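Local coordinates for alpha-rhamnosidase (Dictyoglomus thermophilum, PDB 6I60), which probably hydrolyses terminal non-reducing alpha-L-rhamnose residues of alpha-L-rhamnosides, as a glycoside hydrolase, at residues A[631-642]-A[657-668]. Numbering follows the deposited sequence.
Sequences TFYFYHDVITLS and YSELADKIKSAF. With AE3 (2-(2-ethoxyethoxy)ethanol), chain G.
Val638 and Ile664 are the two reciprocal knobs that mesh helices 631-642 and 657-668, which run antiparallel at 157°, their axes coming within 8.4 Å at the closest approach. Val638 drops into the hollow between Tyr657, Leu660, Ala661 and Ile664; its CG1, anti to the backbone N (chi1 174°), lies 3.8 Å from Leu660 CD2. Ile664 fills the matching hollow formed by Thr631, Phe634, Tyr635 and Val638. Its two branches divide the work: CD1 rests over one face of the Phe634 ring, 3.6 Å from the centroid, in a CH-pi contact, while CG2 packs against Thr631 CG2 and Tyr635 CB. Small Ala661 gives Ile639 a shallow seat, with Ile639 CD1 3.6 Å from Ala661 CB. Alongside, Tyr635 presents its ring edge to the carbonyl oxygen Ala661 O, and Ile639 CG1 covers one face of the same ring. Near one end of the interface, Leu641 CD2 sits above the Tyr657 ring, offset toward its rim and 3.8 Å from the centroid, and Ser642 CB meets Tyr657 CB. An alanine in place of Tyr657 would probably leave Leu641 CD2 without its aromatic floor and open a gap beside Val638. At the other end, Thr631 CG2 touches the edge of Phe668 at CD2, 3.8 Å away. No hydrogen bond joins the segments, and the contact is mainly apolar interlocking between two antiparallel helices, consecutive in the chain, within the six-hairpin glycosidase domain. On helix 657-668, Glu659 and Leu660 border the bound 2-(2-ethoxyethoxy)ethanol; helix 586-599 packs on Phe634, Leu641 and Tyr657, helix 564-576 on His636 and Thr640, and helix 722-729 on Phe632 and Phe668.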
ATOM      1  N   THR A 631     -14.323  22.760   1.561  1.00 53.77           N
ATOM      2  CA  THR A 631     -13.504  23.932   1.275  1.00 49.29           C
ATOM      3  C   THR A 631     -12.109  23.787   1.864  1.00 51.07           C
ATOM      4  O   THR A 631     -11.146  24.332   1.315  1.00 52.02           O
ATOM      5  CB  THR A 631     -14.192  25.189   1.807  1.00 55.57           C
ATOM      6  OG1 THR A 631     -15.584  25.151   1.464  1.00 55.39           O
ATOM      7  CG2 THR A 631     -13.571  26.434   1.207  1.00 45.64           C
ATOM      8  N   PHE A 632     -11.984  23.055   2.974  1.00 54.50           N
ATOM      9  CA  PHE A 632     -10.668  22.764   3.536  1.00 53.76           C
ATOM     10  C   PHE A 632      -9.791  22.040   2.524  1.00 54.51           C
ATOM     11  O   PHE A 632      -8.601  22.349   2.385  1.00 48.86           O
ATOM     12  CB  PHE A 632     -10.826  21.938   4.815  1.00 48.89           C
ATOM     13  CG  PHE A 632      -9.551  21.303   5.304  1.00 45.27           C
ATOM     14  CD1 PHE A 632      -9.226  20.001   4.950  1.00 40.18           C
ATOM     15  CD2 PHE A 632      -8.691  21.996   6.141  1.00 46.24           C
ATOM     16  CE1 PHE A 632      -8.059  19.414   5.407  1.00 44.49           C
ATOM     17  CE2 PHE A 632      -7.526  21.409   6.604  1.00 46.46           C
ATOM     18  CZ  PHE A 632      -7.209  20.118   6.235  1.00 38.79           C
ATOM     19  N   TYR A 633     -10.364  21.077   1.800  1.00 53.28           N
ATOM     20  CA  TYR A 633      -9.599  20.327   0.813  1.00 56.66           C
ATOM     21  C   TYR A 633      -9.498  21.053  -0.521  1.00 60.27           C
ATOM     22  O   TYR A 633      -8.601  20.741  -1.313  1.00 57.82           O
ATOM     23  CB  TYR A 633     -10.211  18.938   0.622  1.00 49.78           C
ATOM     24  CG  TYR A 633      -9.715  17.933   1.640  1.00 51.65           C
ATOM     25  CD1 TYR A 633      -8.433  17.408   1.554  1.00 48.80           C
ATOM     26  CD2 TYR A 633     -10.521  17.526   2.696  1.00 49.84           C
ATOM     27  CE1 TYR A 633      -7.967  16.496   2.484  1.00 50.19           C
ATOM     28  CE2 TYR A 633     -10.066  16.611   3.633  1.00 47.54           C
ATOM     29  CZ  TYR A 633      -8.787  16.101   3.521  1.00 54.99           C
ATOM     30  OH  TYR A 633      -8.320  15.193   4.446  1.00 51.28           O
ATOM     31  N   PHE A 634     -10.389  22.011  -0.788  1.00 59.67           N
ATOM     32  CA  PHE A 634     -10.220  22.860  -1.962  1.00 55.99           C
ATOM     33  C   PHE A 634      -9.000  23.757  -1.802  1.00 58.56           C
ATOM     34  O   PHE A 634      -8.185  23.887  -2.723  1.00 58.73           O
ATOM     35  CB  PHE A 634     -11.480  23.695  -2.195  1.00 54.43           C
ATOM     36  CG  PHE A 634     -11.437  24.521  -3.448  1.00 56.09           C
ATOM     37  CD1 PHE A 634     -10.822  24.039  -4.592  1.00 60.74           C
ATOM     38  CD2 PHE A 634     -12.012  25.780  -3.483  1.00 62.41           C
ATOM     39  CE1 PHE A 634     -10.781  24.797  -5.747  1.00 64.23           C
ATOM     40  CE2 PHE A 634     -11.977  26.545  -4.635  1.00 63.06           C
ATOM     41  CZ  PHE A 634     -11.360  26.052  -5.769  1.00 67.47           C
ATOM     42  N   TYR A 635      -8.858  24.383  -0.633  1.00 53.99           N
ATOM     43  CA  TYR A 635      -7.647  25.143  -0.343  1.00 51.14           C
ATOM     44  C   TYR A 635      -6.431  24.227  -0.294  1.00 54.89           C
ATOM     45  O   TYR A 635      -5.344  24.598  -0.752  1.00 55.62           O
ATOM     46  CB  TYR A 635      -7.816  25.902   0.974  1.00 48.67           C
ATOM     47  CG  TYR A 635      -6.581  26.639   1.445  1.00 48.26           C
ATOM     48  CD1 TYR A 635      -6.333  27.942   1.043  1.00 57.51           C
ATOM     49  CD2 TYR A 635      -5.673  26.035   2.304  1.00 52.02           C
ATOM     50  CE1 TYR A 635      -5.208  28.620   1.474  1.00 57.48           C
ATOM     51  CE2 TYR A 635      -4.544  26.704   2.738  1.00 57.76           C
ATOM     52  CZ  TYR A 635      -4.320  27.998   2.322  1.00 57.29           C
ATOM     53  OH  TYR A 635      -3.202  28.675   2.748  1.00 67.58           O
ATOM     54  N   HIS A 636      -6.601  23.021   0.254  1.00 57.19           N
ATOM     55  CA  HIS A 636      -5.494  22.073   0.329  1.00 55.95           C
ATOM     56  C   HIS A 636      -5.008  21.677  -1.060  1.00 61.49           C
ATOM     57  O   HIS A 636      -3.798  21.638  -1.316  1.00 58.40           O
ATOM     58  CB  HIS A 636      -5.922  20.839   1.126  1.00 52.38           C
ATOM     59  CG  HIS A 636      -4.831  19.832   1.326  1.00 57.71           C
ATOM     60  ND1 HIS A 636      -4.447  18.946   0.342  1.00 55.17           N
ATOM     61  CD2 HIS A 636      -4.053  19.562   2.400  1.00 60.54           C
ATOM     62  CE1 HIS A 636      -3.472  18.180   0.799  1.00 57.60           C
ATOM     63  NE2 HIS A 636      -3.215  18.532   2.046  1.00 66.85           N
ATOM     64  N   ASP A 637      -5.938  21.389  -1.975  1.00 60.62           N
ATOM     65  CA  ASP A 637      -5.548  20.944  -3.308  1.00 54.78           C
ATOM     66  C   ASP A 637      -4.880  22.056  -4.105  1.00 53.59           C
ATOM     67  O   ASP A 637      -3.977  21.786  -4.905  1.00 47.25           O
ATOM     68  CB  ASP A 637      -6.766  20.402  -4.059  1.00 56.50           C
ATOM     69  CG  ASP A 637      -7.216  19.045  -3.542  1.00 64.24           C
ATOM     70  OD1 ASP A 637      -8.241  18.522  -4.029  1.00 65.53           O
ATOM     71  OD2 ASP A 637      -6.541  18.502  -2.642  1.00 65.58           O
ATOM     72  N   VAL A 638      -5.298  23.302  -3.896  1.00 57.12           N
ATOM     73  CA  VAL A 638      -4.731  24.415  -4.648  1.00 52.59           C
ATOM     74  C   VAL A 638      -3.373  24.819  -4.083  1.00 59.37           C
ATOM     75  O   VAL A 638      -2.460  25.184  -4.834  1.00 62.46           O
ATOM     76  CB  VAL A 638      -5.726  25.592  -4.662  1.00 53.82           C
ATOM     77  CG1 VAL A 638      -5.108  26.818  -5.305  1.00 56.02           C
ATOM     78  CG2 VAL A 638      -7.000  25.195  -5.391  1.00 53.63           C
ATOM     79  N   ILE A 639      -3.207  24.748  -2.760  1.00 56.27           N
ATOM     80  CA  ILE A 639      -1.948  25.165  -2.148  1.00 57.97           C
ATOM     81  C   ILE A 639      -0.823  24.211  -2.532  1.00 58.66           C
ATOM     82  O   ILE A 639       0.265  24.641  -2.934  1.00 57.56           O
ATOM     83  CB  ILE A 639      -2.103  25.271  -0.619  1.00 65.00           C
ATOM     84  CG1 ILE A 639      -2.560  26.674  -0.233  1.00 59.37           C
ATOM     85  CG2 ILE A 639      -0.789  24.957   0.084  1.00 63.95           C
ATOM     86  CD1 ILE A 639      -1.518  27.737  -0.501  1.00 57.88           C
ATOM     87  N   THR A 640      -1.067  22.902  -2.418  1.00 58.17           N
ATOM     88  CA  THR A 640      -0.023  21.937  -2.744  1.00 64.03           C
ATOM     89  C   THR A 640       0.239  21.876  -4.244  1.00 56.92           C
ATOM     90  O   THR A 640       1.354  21.545  -4.663  1.00 56.89           O
ATOM     91  CB  THR A 640      -0.388  20.551  -2.210  1.00 63.47           C
ATOM     92  OG1 THR A 640      -1.461  20.007  -2.986  1.00 74.74           O
ATOM     93  CG2 THR A 640      -0.810  20.630  -0.746  1.00 58.45           C
ATOM     94  N   LEU A 641      -0.768  22.186  -5.067  1.00 56.61           N
ATOM     95  CA  LEU A 641      -0.536  22.269  -6.505  1.00 56.06           C
ATOM     96  C   LEU A 641       0.353  23.457  -6.847  1.00 54.86           C
ATOM     97  O   LEU A 641       1.248  23.346  -7.692  1.00 57.00           O
ATOM     98  CB  LEU A 641      -1.860  22.364  -7.258  1.00 56.35           C
ATOM     99  CG  LEU A 641      -1.738  22.449  -8.782  1.00 49.28           C
ATOM    100  CD1 LEU A 641      -0.994  21.242  -9.329  1.00 47.41           C
ATOM    101  CD2 LEU A 641      -3.106  22.568  -9.429  1.00 50.79           C
ATOM    102  N   SER A 642       0.121  24.602  -6.200  1.00 55.79           N
ATOM    103  CA  SER A 642       1.013  25.741  -6.384  1.00 58.64           C
ATOM    104  C   SER A 642       2.408  25.441  -5.852  1.00 56.45           C
ATOM    105  O   SER A 642       3.394  25.999  -6.347  1.00 56.70           O
ATOM    106  CB  SER A 642       0.433  26.980  -5.702  1.00 57.59           C
ATOM    107  OG  SER A 642       0.887  27.088  -4.364  1.00 61.49           O
ATOM    108  N   TYR A 657      -2.091  29.765  -8.816  1.00 63.65           N
ATOM    109  CA  TYR A 657      -2.690  28.988  -7.743  1.00 62.36           C
ATOM    110  C   TYR A 657      -2.451  29.580  -6.412  1.00 64.02           C
ATOM    111  O   TYR A 657      -3.240  29.488  -5.534  1.00 62.96           O
ATOM    112  CB  TYR A 657      -2.207  27.564  -7.778  1.00 53.62           C
ATOM    113  CG  TYR A 657      -2.775  26.878  -8.942  1.00 57.30           C
ATOM    114  CD1 TYR A 657      -4.101  26.856  -9.132  1.00 56.42           C
ATOM    115  CD2 TYR A 657      -1.985  26.310  -9.882  1.00 56.45           C
ATOM    116  CE1 TYR A 657      -4.633  26.263 -10.217  1.00 69.28           C
ATOM    117  CE2 TYR A 657      -2.517  25.721 -10.978  1.00 55.59           C
ATOM    118  CZ  TYR A 657      -3.842  25.715 -11.125  1.00 65.56           C
ATOM    119  OH  TYR A 657      -4.404  25.131 -12.186  1.00 71.79           O
ATOM    120  N   SER A 658      -1.364  30.281  -6.285  1.00 63.93           N
ATOM    121  CA  SER A 658      -1.065  30.929  -5.066  1.00 58.96           C
ATOM    122  C   SER A 658      -2.086  31.986  -4.845  1.00 64.88           C
ATOM    123  O   SER A 658      -2.541  32.130  -3.762  1.00 63.51           O
ATOM    124  CB  SER A 658       0.299  31.517  -5.156  1.00 54.78           C
ATOM    125  OG  SER A 658       0.826  31.660  -3.890  1.00 66.16           O
ATOM    126  N   GLU A 659      -2.424  32.750  -5.878  1.00 70.25           N
ATOM    127  CA  GLU A 659      -3.443  33.766  -5.836  1.00 63.02           C
ATOM    128  C   GLU A 659      -4.788  33.175  -5.572  1.00 67.91           C
ATOM    129  O   GLU A 659      -5.571  33.728  -4.872  1.00 75.87           O
ATOM    130  CB  GLU A 659      -3.561  34.398  -7.184  1.00 66.03           C
ATOM    131  CG  GLU A 659      -2.553  35.455  -7.512  1.00 75.98           C
ATOM    132  CD  GLU A 659      -2.885  36.177  -8.795  1.00 86.39           C
ATOM    133  OE1 GLU A 659      -2.081  37.019  -9.198  1.00 90.84           O
ATOM    134  OE2 GLU A 659      -3.942  35.918  -9.391  1.00 80.71           O
ATOM    135  N   LEU A 660      -5.075  32.023  -6.121  1.00 65.60           N
ATOM    136  CA  LEU A 660      -6.376  31.447  -5.914  1.00 70.29           C
ATOM    137  C   LEU A 660      -6.535  30.910  -4.546  1.00 71.03           C
ATOM    138  O   LEU A 660      -7.589  30.921  -4.022  1.00 71.56           O
ATOM    139  CB  LEU A 660      -6.657  30.376  -6.933  1.00 71.59           C
ATOM    140  CG  LEU A 660      -7.858  29.495  -6.701  1.00 65.21           C
ATOM    141  CD1 LEU A 660      -9.119  30.239  -6.975  1.00 75.08           C
ATOM    142  CD2 LEU A 660      -7.785  28.309  -7.602  1.00 60.40           C
ATOM    143  N   ALA A 661      -5.453  30.461  -3.948  1.00 75.26           N
ATOM    144  CA  ALA A 661      -5.441  29.940  -2.610  1.00 66.50           C
ATOM    145  C   ALA A 661      -5.773  31.028  -1.656  1.00 73.40           C
ATOM    146  O   ALA A 661      -6.513  30.847  -0.743  1.00 71.26           O
ATOM    147  CB  ALA A 661      -4.095  29.384  -2.312  1.00 68.43           C
ATOM    148  N   ASP A 662      -5.254  32.208  -1.889  1.00 81.30           N
ATOM    149  CA  ASP A 662      -5.606  33.353  -1.101  1.00 89.63           C
ATOM    150  C   ASP A 662      -7.087  33.671  -1.234  1.00 89.11           C
ATOM    151  O   ASP A 662      -7.657  34.126  -0.307  1.00 92.93           O
ATOM    152  CB  ASP A 662      -4.797  34.547  -1.525  1.00 86.16           C
ATOM    153  CG  ASP A 662      -3.639  34.791  -0.637  1.00100.36           C
ATOM    154  OD1 ASP A 662      -2.529  34.395  -0.976  1.00111.01           O
ATOM    155  OD2 ASP A 662      -3.828  35.382   0.423  1.00104.31           O
ATOM    156  N   LYS A 663      -7.676  33.396  -2.362  1.00 86.63           N
ATOM    157  CA  LYS A 663      -9.064  33.688  -2.466  1.00 77.29           C
ATOM    158  C   LYS A 663      -9.848  32.824  -1.478  1.00 77.87           C
ATOM    159  O   LYS A 663     -10.689  33.291  -0.795  1.00 74.50           O
ATOM    160  CB  LYS A 663      -9.527  33.549  -3.930  1.00 77.47           C
ATOM    161  N   ILE A 664      -9.532  31.556  -1.402  1.00 75.84           N
ATOM    162  CA  ILE A 664     -10.193  30.608  -0.558  1.00 65.99           C
ATOM    163  C   ILE A 664     -10.060  30.953   0.905  1.00 62.46           C
ATOM    164  O   ILE A 664     -11.026  31.223   1.549  1.00 58.17           O
ATOM    165  CB  ILE A 664      -9.756  29.217  -0.977  1.00 59.21           C
ATOM    166  CG1 ILE A 664      -9.793  29.167  -2.476  1.00 56.69           C
ATOM    167  CG2 ILE A 664     -10.719  28.189  -0.510  1.00 53.16           C
ATOM    168  CD1 ILE A 664      -9.431  27.861  -3.072  1.00 55.89           C
ATOM    169  N   LYS A 665      -8.884  30.900   1.461  1.00 61.86           N
ATOM    170  CA  LYS A 665      -8.717  31.366   2.832  1.00 67.22           C
ATOM    171  C   LYS A 665      -9.678  32.504   3.165  1.00 63.14           C
ATOM    172  O   LYS A 665     -10.482  32.403   4.099  1.00 61.74           O
ATOM    173  CB  LYS A 665      -7.263  31.805   3.028  1.00 56.56           C
ATOM    174  CG  LYS A 665      -6.943  32.439   4.364  1.00 56.90           C
ATOM    175  CD  LYS A 665      -5.455  32.317   4.659  1.00 60.24           C
ATOM    176  CE  LYS A 665      -4.940  33.503   5.461  1.00 75.96           C
ATOM    177  NZ  LYS A 665      -4.256  34.513   4.599  1.00 72.27           N
ATOM    178  N   SER A 666      -9.604  33.604   2.410  1.00 61.67           N
ATOM    179  CA  SER A 666     -10.413  34.778   2.735  1.00 59.82           C
ATOM    180  C   SER A 666     -11.902  34.480   2.614  1.00 57.26           C
ATOM    181  O   SER A 666     -12.710  34.995   3.396  1.00 63.20           O
ATOM    182  CB  SER A 666     -10.026  35.954   1.839  1.00 59.35           C
ATOM    183  OG  SER A 666      -9.933  35.558   0.482  1.00 74.92           O
ATOM    184  N   ALA A 667     -12.285  33.650   1.644  1.00 58.11           N
ATOM    185  CA  ALA A 667     -13.677  33.230   1.537  1.00 57.11           C
ATOM    186  C   ALA A 667     -14.032  32.183   2.585  1.00 57.66           C
ATOM    187  O   ALA A 667     -15.179  32.134   3.045  1.00 54.66           O
ATOM    188  CB  ALA A 667     -13.958  32.694   0.133  1.00 62.18           C
ATOM    189  N   PHE A 668     -13.067  31.343   2.966  1.00 60.01           N
ATOM    190  CA  PHE A 668     -13.287  30.374   4.037  1.00 55.69           C
ATOM    191  C   PHE A 668     -13.565  31.074   5.359  1.00 58.90           C
ATOM    192  O   PHE A 668     -14.451  30.661   6.117  1.00 56.02           O
ATOM    193  CB  PHE A 668     -12.066  29.458   4.153  1.00 58.95           C
ATOM    194  CG  PHE A 668     -12.186  28.388   5.197  1.00 56.93           C
ATOM    195  CD1 PHE A 668     -11.695  28.594   6.476  1.00 55.64           C
ATOM    196  CD2 PHE A 668     -12.749  27.162   4.888  1.00 57.48           C
ATOM    197  CE1 PHE A 668     -11.789  27.607   7.436  1.00 57.75           C
ATOM    198  CE2 PHE A 668     -12.844  26.170   5.845  1.00 64.45           C
ATOM    199  CZ  PHE A 668     -12.363  26.394   7.123  1.00 55.13           C
TER
HETATM  200  C1  AE3 G1005     -10.783  39.481  -9.553  1.00123.90           C
HETATM  201  C2  AE3 G1005      -9.461  38.759  -9.734  1.00124.60           C
HETATM  202  O2  AE3 G1005      -9.673  37.354  -9.582  1.00125.07           O
HETATM  203  C3  AE3 G1005      -8.646  36.724  -8.817  1.00112.01           C
HETATM  204  C4  AE3 G1005      -7.512  36.271  -9.724  1.00108.06           C
HETATM  205  O3  AE3 G1005      -7.198  34.898  -9.526  1.00111.38           O
HETATM  206  C5  AE3 G1005      -8.324  34.140  -9.171  1.00 96.08           C
HETATM  207  C6  AE3 G1005      -8.294  32.869  -9.951  1.00 77.80           C
HETATM  208  O4  AE3 G1005      -9.594  32.336  -9.794  1.00 76.36           O